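Local coordinates for putative mandelate racemase (Salmonella typhimurium, PDB 2O56), which is of unknown function but probably acts as a magnesium-dependent hydro-lyase (dehydratase) of the enolase superfamily, at residues T226-A231 and E248-L253; A256-V261 and N287-V292; T7-I12 and V28-N33. All coordinates share one frame; numbering follows the deposited sequence.

Contact 1 (T226-A231 and E248-L253)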
loop_
_atom_site.group_PDB
_atom_site.type_symbol
_atom_site.label_atom_id
_atom_site.label_comp_id
_atom_site.label_asym_id
_atom_site.label_seq_id
_atom_site.Cartn_x
_atom_site.Cartn_y
_atom_site.Cartn_z
ATOM N N THR A 226 -25.839 2.043 15.044
ATOM C CA THR A 226 -24.760 3.011 15.135
ATOM C C THR A 226 -24.051 3.149 13.773
ATOM O O THR A 226 -24.202 2.291 12.882
ATOM C CB THR A 226 -23.721 2.570 16.182
ATOM O OG1 THR A 226 -23.522 1.152 16.088
ATOM C CG2 THR A 226 -24.193 2.914 17.610
ATOM N N ASP A 227 -23.291 4.231 13.610
ATOM C CA ASP A 227 -22.346 4.311 12.502
ATOM C C ASP A 227 -20.921 4.224 13.047
ATOM O O ASP A 227 -20.727 3.953 14.237
ATOM C CB ASP A 227 -22.615 5.548 11.613
ATOM C CG ASP A 227 -22.210 6.877 12.276
ATOM O OD1 ASP A 227 -21.885 6.899 13.481
ATOM O OD2 ASP A 227 -22.234 7.924 11.581
ATOM N N THR A 228 -19.927 4.460 12.197
ATOM C CA THR A 228 -18.520 4.365 12.606
ATOM C C THR A 228 -18.194 5.220 13.836
ATOM O O THR A 228 -17.617 4.732 14.796
ATOM C CB THR A 228 -17.576 4.738 11.447
ATOM O OG1 THR A 228 -17.874 3.900 10.334
ATOM C CG2 THR A 228 -16.104 4.538 11.837
ATOM N N THR A 229 -18.604 6.479 13.816
ATOM C CA THR A 229 -18.288 7.390 14.923
ATOM C C THR A 229 -18.885 6.974 16.273
ATOM O O THR A 229 -18.173 6.878 17.265
ATOM C CB THR A 229 -18.617 8.845 14.539
ATOM O OG1 THR A 229 -17.953 9.134 13.304
ATOM C CG2 THR A 229 -18.115 9.835 15.606
ATOM N N SER A 230 -20.185 6.716 16.302
ATOM C CA SER A 230 -20.856 6.282 17.524
ATOM C C SER A 230 -20.490 4.871 17.974
ATOM O O SER A 230 -20.473 4.595 19.170
ATOM C CB SER A 230 -22.373 6.392 17.371
ATOM O OG SER A 230 -22.816 5.784 16.166
ATOM N N ALA A 231 -20.220 3.963 17.035
ATOM C CA ALA A 231 -19.753 2.617 17.401
ATOM C C ALA A 231 -18.420 2.713 18.140
ATOM O O ALA A 231 -18.188 2.006 19.133
ATOM C CB ALA A 231 -19.597 1.720 16.141
ATOM N N GLU A 248 -21.781 -6.333 15.016
ATOM C CA GLU A 248 -22.310 -5.372 14.055
ATOM C C GLU A 248 -22.242 -3.901 14.478
ATOM O O GLU A 248 -23.266 -3.211 14.461
ATOM C CB GLU A 248 -23.768 -5.735 13.715
ATOM C CG GLU A 248 -23.905 -6.967 12.828
ATOM C CD GLU A 248 -25.169 -6.947 12.010
ATOM O OE1 GLU A 248 -26.247 -6.981 12.622
ATOM O OE2 GLU A 248 -25.090 -6.894 10.759
ATOM N N PRO A 249 -21.040 -3.397 14.830
ATOM C CA PRO A 249 -20.985 -1.991 15.228
ATOM C C PRO A 249 -21.409 -1.061 14.070
ATOM O O PRO A 249 -21.906 0.042 14.285
ATOM C CB PRO A 249 -19.502 -1.793 15.557
ATOM C CG PRO A 249 -18.782 -2.858 14.775
ATOM C CD PRO A 249 -19.699 -4.020 14.817
ATOM N N VAL A 250 -21.245 -1.520 12.837
ATOM C CA VAL A 250 -21.526 -0.663 11.695
ATOM C C VAL A 250 -21.975 -1.609 10.547
ATOM O O VAL A 250 -21.665 -2.799 10.565
ATOM C CB VAL A 250 -20.255 0.173 11.323
ATOM C CG1 VAL A 250 -19.095 -0.745 10.834
ATOM C CG2 VAL A 250 -20.570 1.202 10.265
ATOM N N MET A 251 -22.750 -1.101 9.593
ATOM C CA MET A 251 -23.177 -1.912 8.444
ATOM C C MET A 251 -21.974 -2.287 7.560
ATOM O O MET A 251 -20.951 -1.616 7.636
ATOM C CB MET A 251 -24.234 -1.144 7.641
ATOM C CG MET A 251 -23.721 0.072 6.911
ATOM S SD MET A 251 -25.059 0.982 6.093
ATOM C CE MET A 251 -24.156 2.391 5.449
ATOM N N PRO A 252 -22.097 -3.355 6.721
ATOM C CA PRO A 252 -20.982 -3.860 5.919
ATOM C C PRO A 252 -20.752 -3.236 4.540
ATOM O O PRO A 252 -19.835 -3.657 3.844
ATOM C CB PRO A 252 -21.340 -5.352 5.734
ATOM C CG PRO A 252 -22.805 -5.404 5.791
ATOM C CD PRO A 252 -23.303 -4.201 6.551
ATOM N N LEU A 253 -21.563 -2.255 4.146
ATOM C CA LEU A 253 -21.576 -1.759 2.757
ATOM C C LEU A 253 -20.242 -1.182 2.272
ATOM O O LEU A 253 -19.870 -1.342 1.093
ATOM C CB LEU A 253 -22.705 -0.737 2.585
ATOM C CG LEU A 253 -24.143 -1.239 2.765
ATOM C CD1 LEU A 253 -25.130 -0.143 2.372
ATOM C CD2 LEU A 253 -24.401 -2.503 1.980
HETATM O O HOH W 1 -24.034 1.217 10.233
#

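Contact 2 (A256-V261 and N287-V292)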
loop_
_atom_site.group_PDB
_atom_site.type_symbol
_atom_site.label_atom_id
_atom_site.label_comp_id
_atom_site.label_asym_id
_atom_site.label_seq_id
_atom_site.Cartn_x
_atom_site.Cartn_y
_atom_site.Cartn_z
ATOM N N ALA A 256 -14.345 -0.716 4.921
ATOM C CA ALA A 256 -13.304 0.105 5.554
ATOM C C ALA A 256 -13.783 0.691 6.866
ATOM O O ALA A 256 -12.969 0.963 7.751
ATOM C CB ALA A 256 -12.814 1.215 4.615
ATOM N N GLN A 257 -15.102 0.873 6.988
ATOM C CA GLN A 257 -15.703 1.405 8.206
ATOM C C GLN A 257 -15.571 0.400 9.353
ATOM O O GLN A 257 -15.232 0.776 10.473
ATOM C CB GLN A 257 -17.175 1.786 7.992
ATOM C CG GLN A 257 -17.448 2.734 6.828
ATOM C CD GLN A 257 -16.502 3.908 6.745
ATOM O OE1 GLN A 257 -15.959 4.206 5.682
ATOM N NE2 GLN A 257 -16.311 4.592 7.854
ATOM N N MET A 258 -15.826 -0.878 9.067
ATOM C CA MET A 258 -15.545 -1.955 10.037
ATOM C C MET A 258 -14.091 -1.969 10.514
ATOM O O MET A 258 -13.807 -2.157 11.710
ATOM C CB MET A 258 -15.927 -3.326 9.458
ATOM C CG MET A 258 -16.096 -4.445 10.514
ATOM S SD MET A 258 -17.640 -4.364 11.456
ATOM C CE MET A 258 -18.849 -4.659 10.164
ATOM N N LYS A 259 -13.169 -1.811 9.564
ATOM C CA LYS A 259 -11.749 -1.671 9.876
ATOM C C LYS A 259 -11.466 -0.460 10.769
ATOM O O LYS A 259 -10.679 -0.559 11.720
ATOM C CB LYS A 259 -10.922 -1.641 8.595
ATOM C CG LYS A 259 -9.402 -1.725 8.759
ATOM C CD LYS A 259 -8.949 -2.763 9.747
ATOM C CE LYS A 259 -7.425 -2.752 9.885
ATOM N NZ LYS A 259 -6.732 -2.751 8.567
ATOM N N GLN A 260 -12.122 0.664 10.497
ATOM C CA GLN A 260 -11.938 1.846 11.337
ATOM C C GLN A 260 -12.387 1.577 12.791
ATOM O O GLN A 260 -11.700 1.973 13.717
ATOM C CB GLN A 260 -12.636 3.066 10.723
ATOM C CG GLN A 260 -12.551 4.370 11.524
ATOM C CD GLN A 260 -11.197 5.065 11.482
ATOM O OE1 GLN A 260 -10.255 4.609 10.838
ATOM N NE2 GLN A 260 -11.103 6.191 12.186
ATOM N N VAL A 261 -13.506 0.872 12.979
ATOM C CA VAL A 261 -13.963 0.503 14.326
ATOM C C VAL A 261 -12.933 -0.421 15.002
ATOM O O VAL A 261 -12.531 -0.170 16.127
ATOM C CB VAL A 261 -15.412 -0.110 14.330
ATOM C CG1 VAL A 261 -15.891 -0.433 15.787
ATOM C CG2 VAL A 261 -16.398 0.869 13.713
ATOM N N ASN A 287 -8.985 -7.270 5.208
ATOM C CA ASN A 287 -8.716 -6.046 5.941
ATOM C C ASN A 287 -8.533 -6.256 7.450
ATOM O O ASN A 287 -8.204 -5.326 8.170
ATOM C CB ASN A 287 -9.701 -4.901 5.576
ATOM C CG ASN A 287 -11.076 -4.986 6.286
ATOM O OD1 ASN A 287 -11.342 -5.869 7.083
ATOM N ND2 ASN A 287 -11.947 -4.028 5.979
ATOM N N GLY A 288 -8.748 -7.483 7.912
ATOM C CA GLY A 288 -8.471 -7.851 9.318
ATOM C C GLY A 288 -9.424 -7.246 10.330
ATOM O O GLY A 288 -9.117 -7.203 11.532
ATOM N N SER A 289 -10.603 -6.816 9.883
ATOM C CA SER A 289 -11.543 -6.115 10.808
ATOM C C SER A 289 -12.321 -7.018 11.770
ATOM O O SER A 289 -12.619 -6.624 12.906
ATOM C CB SER A 289 -12.525 -5.232 10.036
ATOM O OG SER A 289 -13.233 -5.973 9.049
ATOM N N LEU A 290 -12.662 -8.225 11.319
ATOM C CA LEU A 290 -13.539 -9.118 12.097
ATOM C C LEU A 290 -12.700 -10.149 12.819
ATOM O O LEU A 290 -11.724 -10.628 12.269
ATOM C CB LEU A 290 -14.580 -9.802 11.184
ATOM C CG LEU A 290 -15.559 -8.864 10.451
ATOM C CD1 LEU A 290 -16.582 -9.675 9.692
ATOM C CD2 LEU A 290 -16.236 -7.959 11.492
ATOM N N SER A 291 -13.067 -10.475 14.058
ATOM C CA SER A 291 -12.468 -11.592 14.773
ATOM C C SER A 291 -13.394 -12.797 14.759
ATOM O O SER A 291 -12.940 -13.939 14.763
ATOM C CB SER A 291 -12.192 -11.209 16.246
ATOM O OG SER A 291 -11.171 -10.231 16.334
ATOM N N VAL A 292 -14.696 -12.529 14.798
ATOM C CA VAL A 292 -15.727 -13.576 14.826
ATOM C C VAL A 292 -16.677 -13.324 13.657
ATOM O O VAL A 292 -17.129 -12.201 13.477
ATOM C CB VAL A 292 -16.530 -13.548 16.161
ATOM C CG1 VAL A 292 -17.760 -14.519 16.128
ATOM C CG2 VAL A 292 -15.620 -13.888 17.334
#

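Contact 3 (T7-I12 and V28-N33)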
loop_
_atom_site.group_PDB
_atom_site.type_symbol
_atom_site.label_atom_id
_atom_site.label_comp_id
_atom_site.label_asym_id
_atom_site.label_seq_id
_atom_site.Cartn_x
_atom_site.Cartn_y
_atom_site.Cartn_z
ATOM N N THR A 7 -39.129 -32.908 -8.679
ATOM C CA THR A 7 -40.414 -32.932 -9.393
ATOM C C THR A 7 -41.263 -31.700 -9.118
ATOM O O THR A 7 -41.994 -31.236 -9.994
ATOM C CB THR A 7 -41.209 -34.234 -9.115
ATOM O OG1 THR A 7 -41.270 -34.461 -7.703
ATOM C CG2 THR A 7 -40.529 -35.409 -9.769
ATOM N N SER A 8 -41.144 -31.153 -7.904
ATOM C CA SER A 8 -41.836 -29.925 -7.547
ATOM C C SER A 8 -41.180 -29.280 -6.321
ATOM O O SER A 8 -40.431 -29.934 -5.589
ATOM C CB SER A 8 -43.309 -30.222 -7.227
ATOM O OG SER A 8 -43.412 -30.896 -5.979
ATOM N N VAL A 9 -41.461 -27.994 -6.111
ATOM C CA VAL A 9 -40.971 -27.277 -4.949
ATOM C C VAL A 9 -42.147 -26.515 -4.356
ATOM O O VAL A 9 -42.838 -25.808 -5.070
ATOM C CB VAL A 9 -39.833 -26.255 -5.304
ATOM C CG1 VAL A 9 -39.345 -25.542 -4.026
ATOM C CG2 VAL A 9 -38.671 -26.937 -5.985
ATOM N N ASP A 10 -42.367 -26.675 -3.058
ATOM C CA ASP A 10 -43.375 -25.916 -2.354
ATOM C C ASP A 10 -42.683 -24.813 -1.601
ATOM O O ASP A 10 -41.693 -25.054 -0.913
ATOM C CB ASP A 10 -44.138 -26.809 -1.378
ATOM C CG ASP A 10 -44.706 -28.047 -2.048
ATOM O OD1 ASP A 10 -45.597 -27.898 -2.906
ATOM O OD2 ASP A 10 -44.245 -29.170 -1.737
ATOM N N ILE A 11 -43.191 -23.597 -1.750
ATOM C CA ILE A 11 -42.675 -22.462 -1.002
ATOM C C ILE A 11 -43.726 -22.065 0.031
ATOM O O ILE A 11 -44.814 -21.600 -0.320
ATOM C CB ILE A 11 -42.275 -21.300 -1.947
ATOM C CG1 ILE A 11 -41.239 -21.794 -2.966
ATOM C CG2 ILE A 11 -41.664 -20.162 -1.143
ATOM C CD1 ILE A 11 -41.798 -22.298 -4.280
ATOM N N ILE A 12 -43.392 -22.284 1.302
ATOM C CA ILE A 12 -44.365 -22.297 2.391
ATOM C C ILE A 12 -44.259 -21.063 3.299
ATOM O O ILE A 12 -43.221 -20.802 3.908
ATOM C CB ILE A 12 -44.237 -23.612 3.229
ATOM C CG1 ILE A 12 -44.447 -24.830 2.327
ATOM C CG2 ILE A 12 -45.227 -23.632 4.403
ATOM C CD1 ILE A 12 -43.863 -26.121 2.833
ATOM N N VAL A 28 -40.252 -18.794 6.470
ATOM C CA VAL A 28 -40.590 -19.262 5.128
ATOM C C VAL A 28 -39.754 -20.497 4.820
ATOM O O VAL A 28 -38.542 -20.505 5.012
ATOM C CB VAL A 28 -40.336 -18.158 4.083
ATOM C CG1 VAL A 28 -40.301 -18.722 2.677
ATOM C CG2 VAL A 28 -41.403 -17.080 4.197
ATOM N N VAL A 29 -40.419 -21.545 4.347
ATOM C CA VAL A 29 -39.797 -22.836 4.168
ATOM C C VAL A 29 -39.842 -23.267 2.703
ATOM O O VAL A 29 -40.837 -23.047 2.000
ATOM C CB VAL A 29 -40.440 -23.885 5.129
ATOM C CG1 VAL A 29 -40.156 -25.295 4.680
ATOM C CG2 VAL A 29 -39.950 -23.647 6.564
ATOM N N VAL A 30 -38.745 -23.844 2.229
ATOM C CA VAL A 30 -38.701 -24.414 0.882
ATOM C C VAL A 30 -38.690 -25.918 1.089
ATOM O O VAL A 30 -37.876 -26.422 1.856
ATOM C CB VAL A 30 -37.412 -24.018 0.147
ATOM C CG1 VAL A 30 -37.366 -24.650 -1.224
ATOM C CG2 VAL A 30 -37.306 -22.509 0.022
ATOM N N LYS A 31 -39.626 -26.611 0.445
ATOM C CA LYS A 31 -39.741 -28.055 0.527
ATOM C C LYS A 31 -39.585 -28.585 -0.886
ATOM O O LYS A 31 -40.388 -28.283 -1.759
ATOM C CB LYS A 31 -41.121 -28.450 1.063
ATOM C CG LYS A 31 -41.300 -29.954 1.279
ATOM C CD LYS A 31 -42.668 -30.234 1.906
ATOM C CE LYS A 31 -43.068 -31.691 1.760
ATOM N NZ LYS A 31 -43.648 -31.938 0.439
ATOM N N ILE A 32 -38.535 -29.358 -1.104
ATOM C CA ILE A 32 -38.155 -29.751 -2.432
ATOM C C ILE A 32 -38.546 -31.222 -2.556
ATOM O O ILE A 32 -38.229 -32.038 -1.665
ATOM C CB ILE A 32 -36.647 -29.585 -2.640
ATOM C CG1 ILE A 32 -36.270 -28.102 -2.581
ATOM C CG2 ILE A 32 -36.226 -30.151 -3.987
ATOM C CD1 ILE A 32 -34.868 -27.811 -3.069
ATOM N N ASN A 33 -39.248 -31.563 -3.635
ATOM C CA ASN A 33 -39.849 -32.898 -3.749
ATOM C C ASN A 33 -39.247 -33.652 -4.904
ATOM O O ASN A 33 -38.989 -33.073 -5.956
ATOM C CB ASN A 33 -41.380 -32.795 -3.902
ATOM C CG ASN A 33 -42.022 -32.019 -2.773
ATOM O OD1 ASN A 33 -41.872 -32.378 -1.610
ATOM N ND2 ASN A 33 -42.716 -30.935 -3.106
#

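Contact 1 (T226-A231 and E248-L253)
T226 and P249 meet through a buried hydrogen bond in which the hydroxyl OG1 of T226 donates to the carbonyl O of P249 at 2.7 Å. The chi1 of T226 (40°) sets OG1 between its own backbone N and carbonyl carbon, from where it meets the acceptor at a C=O...donor angle of 138°, somewhat tilted from the carbonyl plane. The methyl of A231 closes on the same group: A231 CB lies 3.4 Å from P249 O and touches the proline ring, 3.6 Å from P249 CB. One residue further, V250 lies alongside T228, with V250 CG2 3.8 Å from T228 OG1. That hydroxyl has its polar partners in Q257 and in D317 of a neighbouring subunit. A water links the two backbones, donating to T226 O and accepting from M251 N at 2.7 Å.

Behind this shell, D227 and S230 form a capping box at the start of helix 228-238. S230 N donates to D227 OD1 (3.3 Å) in a nearly straight bond of 175°, and D227 N donates to S230 OG at 3.0 Å. D227 OD1 also accepts from G191 N, and S230 OG is hydrogen-bonded to L189 O. The contact thus joins an N-capped helix to the loop leaving strand 246-247, in the beta/alpha barrel of the enolase superfamily, with the P249 side chain about 10 Å from the bound magnesium ion.

Contact 2 (A256-V261 and N287-V292)
An Asx turn at N287 and S289, in the loop leading to strand 292-293, docks against M258 and K259 on helix 255-264. Its defining bond runs from S289 N to N287 OD1 at 3.0 Å, the donor standing above the carbonyl plane. S289 OG donates to the same oxygen at 2.7 Å and lies closer to that plane, so two donors of one residue grip OD1. G288, with phi 71°, makes the turn between them.

The CA atoms come nearest at K259 and S289, and S289 CB is 3.5 Å from K259 N. K259 passes N287 on the turn: its CG is anti to the backbone N (chi1 -170°), and bends at chi2 and chi4 curve the outward-running chain past N287 O, where K259 NZ donates at 3.0 Å with a C=O...donor angle of 150°. The methylenes CD and CE pass beside the same oxygen. Nearer the helix, K259 CB rests 3.7 Å from N287 ND2, whose amide also makes a weak hydrogen bond to P255 O.

M258 CG lies 3.6 Å from S289 OG and 3.7 Å from L290 CD2, the methionine and leucine side chains crossing at about a right angle. Both also pack on A271 and F284, which puts the apolar half of the contact between helices 255-264 and 277-286 and strand 269-271, which lies between them in sequence.

Contact 3 (T7-I12 and V28-N33)
T7 and S8 both face N33, the pattern of a classic beta bulge. T7 N donates to N33 O at 2.7 Å, whereas S8 N reaches the same oxygen only weakly, at 3.5 Å. On its side-chain face S8 OG accepts from N33 ND2 at 3.0 Å. V9 turns to the other face and sets CG1 3.5 Å from V30 CG1.

D10 pairs with K31 through two backbone bonds, and N33 ND2, already bonded to S8 OG, also donates to D10 OD2 at 2.7 Å. That donor keeps OD2 in the plane of its own amide but stands 44° above the carboxylate plane. K31 lies alongside D10, forming a long salt bridge of 3.6 Å from K31 NZ to D10 OD2, and its NZ also donates to N33 OD1 at 2.7 Å. D10 OD1 turns to T397 OG1 of the next strand.

I11 joins V9 on the face covered by helices 52-66 and 93-114. I12 pairs with V29, and its CD1 lies 4.0 Å from K31 CB.

V9, I11, V30 and I32 thus present an apolar face to the helices; the other carries a probably charge-balanced S8, D10, K31, N33 network, continued by apolar I12 and V29.

Overall arrangement
From the N terminus, contact 3 comes first, pairing strands 6-13 and 28-34 across a connection that includes unmodelled residues 19-23, within the N-terminal domain. Contact 1 then closes the run that takes in helix 228-238 and strand 246-247, and contact 2 the run from helix 255-264 through strand 269-271 and helix 277-286. All three lie in series, so none nests in or crosses another. Contacts 1 and 2 are consecutive in the barrel, with centres 10 Å apart, and join directly where P249 CG packs on M258 SD at 3.8 Å. Contact 3 lies on the opposite side of the chain's centre, its own centre about 37 Å from that of contact 1.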